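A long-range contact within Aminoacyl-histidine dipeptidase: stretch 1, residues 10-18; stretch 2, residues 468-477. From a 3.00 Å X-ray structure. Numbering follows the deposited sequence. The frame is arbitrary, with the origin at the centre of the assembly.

Stretch 1 (10-18) TLSPAPLWQ
Stretch 2, residues 468-477: KIDTVQLFWD

How does stretch 1 approach a helix more than 450 residues away in the same chain? It arrives as a loop and becomes a helix at A14, while stretch 2 is helical up to D477 and beyond. The two helix axes come no closer than 11.0 Å, and their N-to-C directions differ by 115°, so side chains and the loop must fill the gap. The register is set by L11 CA lying 7.9 Å from I469 CA and P13 CA 6.0 Å from Q473 CA. L11 (phi/psi -75/149, chi1 m, chi2 t) points toward stretch 2 and rests its CD2 4.0 Å from CG2 of I469, itself an m, t rotamer: two branched apolar chains meeting at one end of the contact.

Where is the polar link? S12, extended at -94/140 with chi1 p, is reached by Q473, whose CA-to-CB bond points sideways but whose end comes nearer (t, p, chi3 -108°), so that Q473 NE2 donates a hydrogen bond to S12 OG at 2.7 Å. The N-H...O angle of 130° is far from linear. A short hydroxyl paired with a long, flexible amide lets the helix reach the loop.

What does P13 contribute? It follows a cis peptide bond, has phi/psi -84/125 and a C-gamma endo pucker, and occupies the N-cap position; P13 O accepts the backbone hydrogen bond from W17 N at 3.2 Å. The CA-to-CB bond of P13 points toward stretch 2, and P13 CG lies over one face of W476, 4.0 Å from the centroid of the five-membered ring and 22° off the normal, a CH-pi contact. W476 has chi1 t and chi2 -89°. P13 CD lies 4.1 Å from V472 CG1. A compact, rigid ring suits this place, apolar enough to cover an indole.

How does the first turn of the helix complete the packing? A14 points away, and P15 makes no contact. L16 is buried and points toward stretch 2; with chi1 at 111°, between wells, and chi2 p, L16 CD2 sits 3.9 Å from V472 CG1 and 4.0 Å from W476 CE3. W17 (chi1 m, chi2 111°) starts sideways, but its indole reaches across: W17 CZ2 lies 3.7 Å from V472 CG2 and 4.1 Å from I469 CG2. W17 NE1 also makes a weak 3.2 Å hydrogen bond to S12 O, so the broad indole suits a buried, apolar site while its one polar atom keeps a partner. V472, buried with chi1 t, meets P13, L16 and W17 with a compact branched chain, and the whole contact buries 464 Å², summed over both sides.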

# COMPACT_ATOMS: atom_id res chain seq x y z
N THR A 10 -32.61 5.79 6.70
CA THR A 10 -33.62 6.11 5.70
C THR A 10 -33.04 6.74 4.41
O THR A 10 -33.78 7.19 3.53
CB THR A 10 -34.75 6.98 6.29
OG1 THR A 10 -34.19 8.21 6.79
CG2 THR A 10 -35.46 6.22 7.39
N LEU A 11 -31.71 6.74 4.34
CA LEU A 11 -30.97 7.08 3.14
C LEU A 11 -31.08 5.90 2.18
O LEU A 11 -31.21 4.75 2.62
CB LEU A 11 -29.50 7.34 3.49
CG LEU A 11 -29.26 8.62 4.29
CD1 LEU A 11 -27.88 8.65 4.90
CD2 LEU A 11 -29.48 9.83 3.44
N SER A 12 -31.06 6.16 0.88
CA SER A 12 -31.14 5.06 -0.06
C SER A 12 -29.76 4.58 -0.53
O SER A 12 -28.88 5.40 -0.77
CB SER A 12 -32.03 5.42 -1.24
OG SER A 12 -31.40 6.36 -2.06
N PRO A 13 -29.58 3.25 -0.67
CA PRO A 13 -30.57 2.19 -0.55
C PRO A 13 -30.75 1.80 0.91
O PRO A 13 -29.77 1.46 1.59
CB PRO A 13 -29.94 1.04 -1.32
CG PRO A 13 -28.53 1.19 -1.07
CD PRO A 13 -28.25 2.68 -0.94
N ALA A 14 -31.99 1.84 1.38
CA ALA A 14 -32.25 1.73 2.81
C ALA A 14 -31.71 0.46 3.43
O ALA A 14 -31.01 0.54 4.43
CB ALA A 14 -33.72 1.90 3.14
N PRO A 15 -31.99 -0.72 2.83
CA PRO A 15 -31.56 -1.96 3.48
C PRO A 15 -30.09 -1.92 3.93
O PRO A 15 -29.79 -2.34 5.05
CB PRO A 15 -31.79 -3.02 2.41
CG PRO A 15 -32.86 -2.47 1.54
CD PRO A 15 -32.70 -0.98 1.56
N LEU A 16 -29.20 -1.40 3.08
CA LEU A 16 -27.77 -1.35 3.40
C LEU A 16 -27.47 -0.29 4.45
O LEU A 16 -26.73 -0.55 5.39
CB LEU A 16 -26.91 -1.17 2.15
CG LEU A 16 -26.10 0.08 1.80
CD1 LEU A 16 -24.92 0.28 2.73
CD2 LEU A 16 -25.60 -0.05 0.38
N TRP A 17 -28.05 0.90 4.29
CA TRP A 17 -27.81 2.00 5.20
C TRP A 17 -28.37 1.71 6.56
O TRP A 17 -27.94 2.32 7.54
CB TRP A 17 -28.48 3.26 4.71
CG TRP A 17 -27.68 4.09 3.75
CD1 TRP A 17 -27.94 4.28 2.41
CD2 TRP A 17 -26.55 4.89 4.05
NE1 TRP A 17 -27.02 5.14 1.86
CE2 TRP A 17 -26.15 5.53 2.85
CE3 TRP A 17 -25.81 5.13 5.21
CZ2 TRP A 17 -25.07 6.40 2.79
CZ3 TRP A 17 -24.74 5.99 5.15
CH2 TRP A 17 -24.38 6.62 3.96
N GLN A 18 -29.35 0.79 6.62
CA GLN A 18 -29.89 0.27 7.87
C GLN A 18 -28.84 -0.65 8.47
O GLN A 18 -28.50 -0.53 9.65
CB GLN A 18 -31.14 -0.56 7.62
CG GLN A 18 -32.38 0.19 7.28
CD GLN A 18 -33.61 -0.70 7.38
OE1 GLN A 18 -34.08 -1.00 8.48
NE2 GLN A 18 -34.13 -1.14 6.23
N LYS A 468 -19.48 10.04 0.77
CA LYS A 468 -20.40 10.79 -0.07
C LYS A 468 -21.66 9.94 -0.30
O LYS A 468 -21.59 8.84 -0.91
CB LYS A 468 -19.72 11.16 -1.38
CG LYS A 468 -20.32 12.37 -2.08
CD LYS A 468 -19.62 12.60 -3.42
CE LYS A 468 -20.58 13.02 -4.54
NZ LYS A 468 -20.95 14.47 -4.44
N ILE A 469 -22.79 10.43 0.19
CA ILE A 469 -24.02 9.64 0.28
C ILE A 469 -24.46 9.13 -1.10
O ILE A 469 -24.79 7.96 -1.28
CB ILE A 469 -25.18 10.47 0.90
CG1 ILE A 469 -24.91 10.77 2.37
CG2 ILE A 469 -26.49 9.74 0.79
CD1 ILE A 469 -25.73 11.93 2.95
N ASP A 470 -24.43 10.04 -2.06
CA ASP A 470 -24.95 9.79 -3.40
C ASP A 470 -24.17 8.72 -4.16
O ASP A 470 -24.67 8.14 -5.12
CB ASP A 470 -25.00 11.11 -4.16
CG ASP A 470 -24.32 12.27 -3.40
OD1 ASP A 470 -24.38 12.35 -2.14
OD2 ASP A 470 -23.71 13.12 -4.09
N THR A 471 -22.98 8.40 -3.69
CA THR A 471 -22.18 7.39 -4.38
C THR A 471 -22.39 6.02 -3.76
O THR A 471 -22.00 5.00 -4.33
CB THR A 471 -20.71 7.77 -4.36
OG1 THR A 471 -20.08 7.18 -3.21
CG2 THR A 471 -20.59 9.27 -4.26
N VAL A 472 -22.98 6.01 -2.58
CA VAL A 472 -23.32 4.75 -1.94
C VAL A 472 -24.44 4.11 -2.77
O VAL A 472 -24.46 2.89 -2.97
CB VAL A 472 -23.73 4.93 -0.45
CG1 VAL A 472 -24.36 3.66 0.09
CG2 VAL A 472 -22.53 5.35 0.38
N GLN A 473 -25.35 4.96 -3.25
CA GLN A 473 -26.42 4.53 -4.15
C GLN A 473 -25.82 3.97 -5.47
O GLN A 473 -26.23 2.89 -5.92
CB GLN A 473 -27.40 5.68 -4.40
CG GLN A 473 -28.56 5.37 -5.35
CD GLN A 473 -29.47 4.28 -4.85
OE1 GLN A 473 -29.46 3.17 -5.38
NE2 GLN A 473 -30.26 4.59 -3.82
N LEU A 474 -24.85 4.70 -6.04
CA LEU A 474 -24.09 4.24 -7.20
C LEU A 474 -23.42 2.91 -6.90
O LEU A 474 -23.69 1.91 -7.55
CB LEU A 474 -23.02 5.26 -7.57
CG LEU A 474 -23.40 6.41 -8.50
CD1 LEU A 474 -24.86 6.84 -8.37
CD2 LEU A 474 -22.49 7.57 -8.19
N PHE A 475 -22.56 2.91 -5.88
CA PHE A 475 -21.82 1.72 -5.54
C PHE A 475 -22.79 0.55 -5.60
O PHE A 475 -22.51 -0.46 -6.24
CB PHE A 475 -21.19 1.85 -4.16
CG PHE A 475 -20.72 0.55 -3.60
CD1 PHE A 475 -21.39 -0.04 -2.56
CD2 PHE A 475 -19.64 -0.10 -4.13
CE1 PHE A 475 -20.98 -1.27 -2.06
CE2 PHE A 475 -19.24 -1.34 -3.62
CZ PHE A 475 -19.90 -1.90 -2.59
N TRP A 476 -23.94 0.71 -4.97
CA TRP A 476 -24.88 -0.39 -4.85
C TRP A 476 -25.52 -0.73 -6.21
O TRP A 476 -25.89 -1.88 -6.47
CB TRP A 476 -25.91 -0.10 -3.75
CG TRP A 476 -27.07 -1.01 -3.78
CD1 TRP A 476 -28.22 -0.82 -4.48
CD2 TRP A 476 -27.22 -2.26 -3.08
NE1 TRP A 476 -29.08 -1.88 -4.27
CE2 TRP A 476 -28.49 -2.77 -3.42
CE3 TRP A 476 -26.41 -2.99 -2.20
CZ2 TRP A 476 -28.97 -3.99 -2.92
CZ3 TRP A 476 -26.90 -4.21 -1.70
CH2 TRP A 476 -28.16 -4.69 -2.07
N ASP A 477 -25.61 0.27 -7.09
CA ASP A 477 -26.24 0.08 -8.39
C ASP A 477 -25.43 -0.80 -9.31
O ASP A 477 -26.00 -1.62 -10.03
CB ASP A 477 -26.54 1.41 -9.07
CG ASP A 477 -27.81 2.06 -8.55
OD1 ASP A 477 -28.80 1.33 -8.30
OD2 ASP A 477 -27.81 3.30 -8.39